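Local coordinates for dermonecrotic toxin (Pasteurella multocida, PDB 2EBF), which is a potent mitogen that induces bone resorption and is associated with the severe, progressive form of atrophic rhinitis in pigs, at residues G50-E55 and L115-E120; A59-I64 and E70-I75; D103-E106 and S111-R114. One frame throughout, in Å; residues are numbered along the deposited sequence.

Interaction 1: residues G50-E55 and L115-E120; sequences GVWTPE and LNAFRE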
loop_
_atom_site.group_PDB
_atom_site.type_symbol
_atom_site.label_atom_id
_atom_site.label_comp_id
_atom_site.label_asym_id
_atom_site.label_seq_id
_atom_site.Cartn_x
_atom_site.Cartn_y
_atom_site.Cartn_z
ATOM N N GLY A 50 -26.153 -17.801 3.198
ATOM C CA GLY A 50 -25.678 -19.171 3.070
ATOM C C GLY A 50 -24.695 -19.616 4.135
ATOM O O GLY A 50 -24.026 -20.639 3.978
ATOM N N VAL A 51 -24.599 -18.847 5.217
ATOM C CA VAL A 51 -23.678 -19.153 6.296
ATOM C C VAL A 51 -24.507 -19.442 7.543
ATOM O O VAL A 51 -25.337 -18.627 7.934
ATOM C CB VAL A 51 -22.710 -17.967 6.571
ATOM C CG1 VAL A 51 -21.779 -18.276 7.736
ATOM C CG2 VAL A 51 -21.908 -17.611 5.333
ATOM N N TRP A 52 -24.275 -20.606 8.150
ATOM C CA TRP A 52 -24.981 -21.025 9.351
ATOM C C TRP A 52 -24.836 -20.000 10.458
ATOM O O TRP A 52 -23.781 -19.369 10.602
ATOM C CB TRP A 52 -24.418 -22.341 9.884
ATOM C CG TRP A 52 -24.751 -23.584 9.117
ATOM C CD1 TRP A 52 -25.786 -23.784 8.234
ATOM C CD2 TRP A 52 -24.056 -24.830 9.210
ATOM N NE1 TRP A 52 -25.756 -25.085 7.762
ATOM C CE2 TRP A 52 -24.705 -25.742 8.347
ATOM C CE3 TRP A 52 -22.939 -25.264 9.944
ATOM C CZ2 TRP A 52 -24.275 -27.062 8.194
ATOM C CZ3 TRP A 52 -22.507 -26.571 9.787
ATOM C CH2 TRP A 52 -23.177 -27.455 8.914
ATOM N N THR A 53 -25.906 -19.837 11.231
ATOM C CA THR A 53 -25.867 -19.057 12.467
ATOM C C THR A 53 -25.324 -19.948 13.590
ATOM O O THR A 53 -25.275 -21.162 13.422
ATOM C CB THR A 53 -27.271 -18.589 12.857
ATOM O OG1 THR A 53 -28.132 -19.734 12.994
ATOM C CG2 THR A 53 -27.826 -17.633 11.794
ATOM N N PRO A 54 -24.904 -19.353 14.731
ATOM C CA PRO A 54 -24.396 -20.142 15.865
ATOM C C PRO A 54 -25.350 -21.229 16.379
ATOM O O PRO A 54 -24.891 -22.320 16.720
ATOM C CB PRO A 54 -24.154 -19.079 16.956
ATOM C CG PRO A 54 -23.899 -17.838 16.209
ATOM C CD PRO A 54 -24.829 -17.909 15.012
ATOM N N GLU A 55 -26.654 -20.944 16.437
ATOM C CA GLU A 55 -27.632 -21.957 16.885
ATOM C C GLU A 55 -27.641 -23.168 15.967
ATOM O O GLU A 55 -27.727 -24.306 16.422
ATOM C CB GLU A 55 -29.053 -21.391 16.981
ATOM C CG GLU A 55 -29.283 -20.378 18.099
ATOM C CD GLU A 55 -29.040 -20.916 19.505
ATOM O OE1 GLU A 55 -29.193 -22.133 19.763
ATOM O OE2 GLU A 55 -28.704 -20.092 20.376
ATOM N N LEU A 115 -15.672 -32.049 13.139
ATOM C CA LEU A 115 -15.045 -31.639 11.882
ATOM C C LEU A 115 -15.948 -31.589 10.652
ATOM O O LEU A 115 -15.774 -30.715 9.807
ATOM C CB LEU A 115 -13.785 -32.461 11.594
ATOM C CG LEU A 115 -12.514 -31.883 12.215
ATOM C CD1 LEU A 115 -11.313 -32.771 11.896
ATOM C CD2 LEU A 115 -12.274 -30.459 11.727
ATOM N N ASN A 116 -16.903 -32.509 10.534
ATOM C CA ASN A 116 -17.869 -32.435 9.434
ATOM C C ASN A 116 -18.587 -31.080 9.395
ATOM O O ASN A 116 -18.685 -30.451 8.335
ATOM C CB ASN A 116 -18.900 -33.575 9.508
ATOM C CG ASN A 116 -18.382 -34.883 8.935
ATOM O OD1 ASN A 116 -17.234 -34.981 8.495
ATOM N ND2 ASN A 116 -19.236 -35.902 8.940
ATOM N N ALA A 117 -19.077 -30.641 10.555
ATOM C CA ALA A 117 -19.769 -29.350 10.684
ATOM C C ALA A 117 -18.830 -28.175 10.386
ATOM O O ALA A 117 -19.212 -27.239 9.685
ATOM C CB ALA A 117 -20.367 -29.205 12.087
ATOM N N PHE A 118 -17.610 -28.234 10.915
ATOM C CA PHE A 118 -16.652 -27.131 10.771
ATOM C C PHE A 118 -16.202 -26.967 9.318
ATOM O O PHE A 118 -16.080 -25.847 8.813
ATOM C CB PHE A 118 -15.446 -27.322 11.702
ATOM C CG PHE A 118 -15.746 -27.069 13.170
ATOM C CD1 PHE A 118 -14.728 -27.119 14.115
ATOM C CD2 PHE A 118 -17.040 -26.767 13.604
ATOM C CE1 PHE A 118 -14.989 -26.892 15.476
ATOM C CE2 PHE A 118 -17.304 -26.532 14.959
ATOM C CZ PHE A 118 -16.275 -26.597 15.893
ATOM N N ARG A 119 -15.974 -28.086 8.641
ATOM C CA ARG A 119 -15.591 -28.053 7.226
ATOM C C ARG A 119 -16.701 -27.481 6.353
ATOM O O ARG A 119 -16.435 -26.723 5.410
ATOM C CB ARG A 119 -15.204 -29.452 6.734
ATOM C CG ARG A 119 -13.885 -29.964 7.327
ATOM C CD ARG A 119 -13.568 -31.364 6.802
ATOM N NE ARG A 119 -12.191 -31.753 7.119
ATOM C CZ ARG A 119 -11.834 -32.845 7.794
ATOM N NH1 ARG A 119 -12.748 -33.698 8.242
ATOM N NH2 ARG A 119 -10.547 -33.084 8.013
ATOM N N GLU A 120 -17.943 -27.850 6.658
ATOM C CA GLU A 120 -19.078 -27.315 5.916
ATOM C C GLU A 120 -19.173 -25.808 6.122
ATOM O O GLU A 120 -19.358 -25.054 5.169
ATOM C CB GLU A 120 -20.383 -28.006 6.314
ATOM C CG GLU A 120 -21.656 -27.233 5.892
ATOM C CD GLU A 120 -21.837 -27.112 4.377
ATOM O OE1 GLU A 120 -22.715 -26.316 3.920
ATOM O OE2 GLU A 120 -21.117 -27.823 3.640
#
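The apolar part of the contact is the six-membered ring of Trp52 meeting Ala117 and the methylene carbons of Glu120 obliquely. Its outer atom CH2 lies 3.4 Å from Glu120 CG and 3.9 Å from Glu120 CB. The adjacent Trp52 CZ2 also meets Glu120 CG, at 3.5 Å, so one aliphatic carbon is placed against two neighbouring ring atoms. On the other side of CH2, Trp52 CZ3 approaches the methyl CB of Ala117 to 4.1 Å. The Glu120 chain leaves its helix with CG anti to the backbone N (chi1 163°) and then bends at chi2. The two side chains cross nearly at right angles, with the carboxylate plane 51° from the indole plane, and it is the methylene carbons that do the touching.

A polar atom also meets the ring: the carbonyl oxygen Ala117 O sits 3.4 Å from Trp52 CZ3, obliquely to the indole. This is packing of an aromatic C-H region beside a helix carbonyl.

Around this pair, Leu57 and Arg60 of helix 54-60 touch both Trp52 and Ala117, while the C-terminal residue Leu746 touches Trp52 and Glu120. Trp52 O accepts a hydrogen bond from His83 NE2, tying the turn before helix 54-60 to helix 70-84. Thr53 stands at the N-cap of helix 54-60. The contact thus packs the residues leading into helix 54-60 onto helix 115-129, within the Membrane Localization Domain. It rests on van der Waals packing of the indole on a methyl, a methylene and a helix carbonyl; Glu120, partly exposed, touches through CG and CB and not through its carboxylate.

Interaction 2: residues A59-I64 and E70-I75; sequences ARASVI and ESYKRI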
loop_
_atom_site.group_PDB
_atom_site.type_symbol
_atom_site.label_atom_id
_atom_site.label_comp_id
_atom_site.label_asym_id
_atom_site.label_seq_id
_atom_site.Cartn_x
_atom_site.Cartn_y
_atom_site.Cartn_z
ATOM N N ALA A 59 -26.191 -27.395 16.885
ATOM C CA ALA A 59 -26.851 -28.675 16.676
ATOM C C ALA A 59 -26.021 -29.576 15.767
ATOM O O ALA A 59 -25.928 -30.778 16.012
ATOM C CB ALA A 59 -28.253 -28.480 16.106
ATOM N N ARG A 60 -25.418 -28.994 14.730
ATOM C CA ARG A 60 -24.639 -29.755 13.756
ATOM C C ARG A 60 -23.328 -30.273 14.343
ATOM O O ARG A 60 -22.891 -31.372 14.009
ATOM C CB ARG A 60 -24.355 -28.914 12.498
ATOM C CG ARG A 60 -25.573 -28.668 11.588
ATOM C CD ARG A 60 -26.100 -29.958 10.949
ATOM N NE ARG A 60 -25.317 -30.321 9.774
ATOM C CZ ARG A 60 -25.804 -30.509 8.551
ATOM N NH1 ARG A 60 -27.107 -30.404 8.299
ATOM N NH2 ARG A 60 -24.970 -30.826 7.573
ATOM N N ALA A 61 -22.716 -29.477 15.209
ATOM C CA ALA A 61 -21.406 -29.798 15.771
ATOM C C ALA A 61 -21.480 -30.377 17.184
ATOM O O ALA A 61 -20.452 -30.510 17.857
ATOM C CB ALA A 61 -20.515 -28.575 15.753
ATOM N N SER A 62 -22.684 -30.710 17.637
ATOM C CA SER A 62 -22.848 -31.267 18.977
ATOM C C SER A 62 -22.309 -32.694 19.058
ATOM O O SER A 62 -22.455 -33.484 18.119
ATOM C CB SER A 62 -24.307 -31.212 19.436
ATOM O OG SER A 62 -25.074 -32.220 18.817
ATOM N N VAL A 63 -21.669 -32.994 20.185
ATOM C CA VAL A 63 -21.191 -34.339 20.494
ATOM C C VAL A 63 -21.753 -34.733 21.863
ATOM O O VAL A 63 -21.528 -34.036 22.860
ATOM C CB VAL A 63 -19.646 -34.402 20.520
ATOM C CG1 VAL A 63 -19.166 -35.843 20.697
ATOM C CG2 VAL A 63 -19.052 -33.780 19.256
ATOM N N ILE A 64 -22.477 -35.850 21.897
ATOM C CA ILE A 64 -23.284 -36.260 23.066
ATOM C C ILE A 64 -22.601 -36.118 24.439
ATOM O O ILE A 64 -23.157 -35.489 25.345
ATOM C CB ILE A 64 -23.896 -37.684 22.872
ATOM C CG1 ILE A 64 -25.017 -37.640 21.823
ATOM C CG2 ILE A 64 -24.433 -38.243 24.196
ATOM C CD1 ILE A 64 -25.472 -39.008 21.305
ATOM N N GLU A 70 -12.633 -24.726 24.751
ATOM C CA GLU A 70 -12.272 -23.334 24.493
ATOM C C GLU A 70 -12.212 -22.996 22.995
ATOM O O GLU A 70 -12.652 -21.920 22.578
ATOM C CB GLU A 70 -10.941 -23.003 25.178
ATOM C CG GLU A 70 -10.487 -21.544 25.064
ATOM C CD GLU A 70 -11.494 -20.532 25.611
ATOM O OE1 GLU A 70 -11.654 -19.461 24.979
ATOM O OE2 GLU A 70 -12.117 -20.797 26.664
ATOM N N SER A 71 -11.665 -23.914 22.202
ATOM C CA SER A 71 -11.558 -23.729 20.751
ATOM C C SER A 71 -12.936 -23.570 20.119
ATOM O O SER A 71 -13.165 -22.650 19.334
ATOM C CB SER A 71 -10.821 -24.906 20.119
ATOM O OG SER A 71 -9.448 -24.869 20.459
ATOM N N TYR A 72 -13.845 -24.465 20.488
ATOM C CA TYR A 72 -15.215 -24.461 19.979
ATOM C C TYR A 72 -15.972 -23.209 20.425
ATOM O O TYR A 72 -16.665 -22.579 19.621
ATOM C CB TYR A 72 -15.925 -25.744 20.420
ATOM C CG TYR A 72 -17.346 -25.952 19.905
ATOM C CD1 TYR A 72 -18.230 -26.784 20.593
ATOM C CD2 TYR A 72 -17.805 -25.318 18.749
ATOM C CE1 TYR A 72 -19.538 -26.994 20.130
ATOM C CE2 TYR A 72 -19.100 -25.522 18.280
ATOM C CZ TYR A 72 -19.960 -26.355 18.970
ATOM O OH TYR A 72 -21.242 -26.539 18.506
ATOM N N LYS A 73 -15.823 -22.838 21.697
ATOM C CA LYS A 73 -16.419 -21.605 22.205
ATOM C C LYS A 73 -16.004 -20.382 21.384
ATOM O O LYS A 73 -16.843 -19.561 21.034
ATOM C CB LYS A 73 -16.091 -21.405 23.687
ATOM C CG LYS A 73 -16.252 -19.965 24.166
ATOM C CD LYS A 73 -16.582 -19.835 25.653
ATOM C CE LYS A 73 -15.513 -20.439 26.544
ATOM N NZ LYS A 73 -15.855 -21.851 26.911
ATOM N N ARG A 74 -14.715 -20.272 21.067
ATOM C CA ARG A 74 -14.217 -19.142 20.283
ATOM C C ARG A 74 -14.712 -19.165 18.839
ATOM O O ARG A 74 -14.906 -18.119 18.234
ATOM C CB ARG A 74 -12.694 -19.079 20.322
ATOM C CG ARG A 74 -12.158 -18.514 21.633
ATOM C CD ARG A 74 -10.675 -18.254 21.540
ATOM N NE ARG A 74 -9.947 -19.511 21.414
ATOM C CZ ARG A 74 -9.096 -19.988 22.315
ATOM N NH1 ARG A 74 -8.829 -19.301 23.427
ATOM N NH2 ARG A 74 -8.501 -21.156 22.089
ATOM N N ILE A 75 -14.919 -20.358 18.300
ATOM C CA ILE A 75 -15.513 -20.510 16.969
ATOM C C ILE A 75 -16.966 -19.994 16.952
ATOM O O ILE A 75 -17.347 -19.216 16.069
ATOM C CB ILE A 75 -15.351 -21.973 16.463
ATOM C CG1 ILE A 75 -13.918 -22.162 15.919
ATOM C CG2 ILE A 75 -16.404 -22.332 15.414
ATOM C CD1 ILE A 75 -13.469 -23.611 15.778
#
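The phenol of Tyr72 is the flat group that reaches Ala61. The methyl CB of Ala61 comes obliquely to the ring's far end, 3.5 Å from Tyr72 OH and 3.9 Å from Tyr72 CZ. Two residues from elsewhere in the domain, Phe118 near CD2 and Arg114 near CD1, come from the same side of the ring as Ala61. A second flat group, the guanidinium of Arg74, has Glu70 CG over one face, 3.1 Å above the plane and offset toward its rim.

Tyr72 reaches across because its first torsion (chi1 -176°) sets CG anti to the backbone N, which projects the ring out from helix 70-84 to the turn that ends helix 54-60. Ala61 is the first residue there to leave helical geometry (phi/psi -101°/10°), and its CB bond points at the partner helix. The unit consists of two successive helices, 54-60 and 70-84, joined by a loop within the Membrane Localization Domain, with the tyrosine of the second helix packed on the exit residue of the first.

Polar bonds between the two segments are absent; Ser62 and Glu70 bond within their own. Ser62 OG donates to Ala59 O over 3.3 Å, from above the carbonyl plane, and so closes the turn after the helix. Within 70-75, Glu70 is the shared acid of a charge network. Arg74 NH1 lies 3.2 Å from Glu70 OE1, but this oxygen is well out of the guanidinium plane, so charge attraction acts without a directed N-H. The pairing of Lys73 NZ with Glu70 OE2 is long, at 3.9 Å.

Interaction 3: residues D103-E106 and S111-R114; sequences DLYE and SSER. With GLC (alpha-D-glucopyranose), chain C.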
loop_
_atom_site.group_PDB
_atom_site.type_symbol
_atom_site.label_atom_id
_atom_site.label_comp_id
_atom_site.label_asym_id
_atom_site.label_seq_id
_atom_site.Cartn_x
_atom_site.Cartn_y
_atom_site.Cartn_z
ATOM N N ASP A 103 -9.188 -23.928 10.359
ATOM C CA ASP A 103 -7.896 -24.487 9.934
ATOM C C ASP A 103 -7.086 -25.037 11.114
ATOM O O ASP A 103 -6.605 -26.171 11.075
ATOM C CB ASP A 103 -7.056 -23.423 9.213
ATOM C CG ASP A 103 -7.588 -23.064 7.841
ATOM O OD1 ASP A 103 -8.426 -23.807 7.268
ATOM O OD2 ASP A 103 -7.157 -22.008 7.330
ATOM N N LEU A 104 -6.942 -24.217 12.156
ATOM C CA LEU A 104 -6.142 -24.552 13.321
ATOM C C LEU A 104 -6.752 -25.711 14.111
ATOM O O LEU A 104 -6.033 -26.599 14.566
ATOM C CB LEU A 104 -5.987 -23.331 14.232
ATOM C CG LEU A 104 -5.111 -22.176 13.726
ATOM C CD1 LEU A 104 -5.239 -20.973 14.651
ATOM C CD2 LEU A 104 -3.645 -22.596 13.607
ATOM N N TYR A 105 -8.077 -25.690 14.258
ATOM C CA TYR A 105 -8.803 -26.755 14.941
ATOM C C TYR A 105 -8.641 -28.082 14.214
ATOM O O TYR A 105 -8.369 -29.106 14.845
ATOM C CB TYR A 105 -10.282 -26.395 15.057
ATOM C CG TYR A 105 -11.102 -27.399 15.841
ATOM C CD1 TYR A 105 -11.352 -27.209 17.205
ATOM C CD2 TYR A 105 -11.632 -28.535 15.219
ATOM C CE1 TYR A 105 -12.112 -28.114 17.923
ATOM C CE2 TYR A 105 -12.394 -29.446 15.929
ATOM C CZ TYR A 105 -12.629 -29.230 17.279
ATOM O OH TYR A 105 -13.372 -30.135 17.989
ATOM N N GLU A 106 -8.814 -28.049 12.894
ATOM C CA GLU A 106 -8.651 -29.219 12.029
ATOM C C GLU A 106 -7.242 -29.806 12.164
ATOM O O GLU A 106 -7.067 -31.020 12.195
ATOM C CB GLU A 106 -8.926 -28.822 10.577
ATOM C CG GLU A 106 -8.849 -29.941 9.564
ATOM C CD GLU A 106 -9.068 -29.445 8.149
ATOM O OE1 GLU A 106 -8.402 -28.465 7.733
ATOM O OE2 GLU A 106 -9.912 -30.034 7.450
ATOM N N SER A 111 -9.231 -35.885 14.550
ATOM C CA SER A 111 -10.220 -36.933 14.778
ATOM C C SER A 111 -11.483 -36.395 15.453
ATOM O O SER A 111 -12.350 -37.170 15.868
ATOM C CB SER A 111 -9.616 -38.066 15.609
ATOM O OG SER A 111 -9.451 -37.663 16.960
ATOM N N SER A 112 -11.590 -35.073 15.557
ATOM C CA SER A 112 -12.749 -34.480 16.195
ATOM C C SER A 112 -13.995 -34.797 15.392
ATOM O O SER A 112 -14.019 -34.669 14.165
ATOM C CB SER A 112 -12.599 -32.972 16.375
ATOM O OG SER A 112 -13.791 -32.426 16.915
ATOM N N GLU A 113 -15.025 -35.234 16.105
ATOM C CA GLU A 113 -16.318 -35.518 15.505
ATOM C C GLU A 113 -17.084 -34.232 15.137
ATOM O O GLU A 113 -18.151 -34.296 14.531
ATOM C CB GLU A 113 -17.131 -36.456 16.411
ATOM C CG GLU A 113 -17.142 -36.094 17.907
ATOM C CD GLU A 113 -15.899 -36.537 18.709
ATOM O OE1 GLU A 113 -15.964 -37.600 19.386
ATOM O OE2 GLU A 113 -14.873 -35.812 18.694
ATOM N N ARG A 114 -16.526 -33.070 15.489
ATOM C CA ARG A 114 -17.094 -31.770 15.095
ATOM C C ARG A 114 -16.638 -31.333 13.705
ATOM O O ARG A 114 -17.150 -30.355 13.157
ATOM C CB ARG A 114 -16.694 -30.677 16.083
ATOM C CG ARG A 114 -17.080 -30.928 17.522
ATOM C CD ARG A 114 -16.997 -29.622 18.280
ATOM N NE ARG A 114 -16.794 -29.782 19.715
ATOM C CZ ARG A 114 -17.739 -30.126 20.593
ATOM N NH1 ARG A 114 -18.982 -30.383 20.197
ATOM N NH2 ARG A 114 -17.432 -30.220 21.880
HETATM C C1 GLC C . -4.883 -23.744 2.157
HETATM C C2 GLC C . -3.393 -24.060 2.032
HETATM C C3 GLC C . -3.129 -25.480 2.547
HETATM C C4 GLC C . -3.628 -25.640 3.982
HETATM C C5 GLC C . -5.089 -25.192 4.110
HETATM C C6 GLC C . -5.507 -25.107 5.572
HETATM O O1 GLC C . -5.596 -24.641 1.304
HETATM O O2 GLC C . -2.983 -23.926 0.664
HETATM O O3 GLC C . -1.743 -25.821 2.491
HETATM O O4 GLC C . -3.486 -27.014 4.386
HETATM O O5 GLC C . -5.292 -23.894 3.529
HETATM O O6 GLC C . -4.701 -24.113 6.219
#
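Two first torsions bring the hydroxyls of Tyr105 and Ser112 together: in each the side chain runs anti to the backbone N, with chi1 -176° for Tyr105 and 176° for Ser112. Tyr105 OH and Ser112 OG then hydrogen-bond at 2.6 Å, a short pairing in which either may be the donor. Ser112 OG arrives at the ring's edge, in its plane. The same oxygen accepts from Arg114 N at 3.2 Å with a nearly straight N-H (160°), a capping bond just ahead of helix 115-129. Beside it, the extended chain of Arg114 runs past the phenol, with CD 3.7 Å from Tyr105 OH; its guanidinium is used elsewhere, NH1 donating to Ala61 O.

Phe118 meets the Tyr105 ring edge-to-face. Asp103, two residues earlier on helix 88-108, belongs to a glycan pocket: its OD2 lies 3.4 Å from glucose O6, and Lys147 NZ both hydrogen-bonds to the glucose and salt-bridges to Asp103 OD2. Two hydrogen bonds on one buried serine oxygen hold the Ser112 hydroxyl, and with it chi1, in place where the chain turns into helix 115-129, and a buried tyrosine hydroxyl finds its polar partner there.

All three contacts lie in the Membrane Localization Domain of this C-terminal region of the toxin, their centres 34 to 38 Å from the chain's centre. The touching residues of interaction 3 are all buried, whereas interactions 1 and 2 each include a less buried one, Glu120 and Ser62. Interactions 1 and 2 share helix 54-60, and interactions 2 and 3 both sit inside the loop closed by interaction 1. Chemistry shifts with place: 50-55/115-120 is aromatic and aliphatic packing, 59-64/70-75 a small methyl-to-phenol contact beside an exposed charge network, and 103-106/111-114 hydroxyl pairing at a helix start. Phe118 packs on Ile75, Arg119 salt-bridges to Glu106, and Val63 meets Glu113.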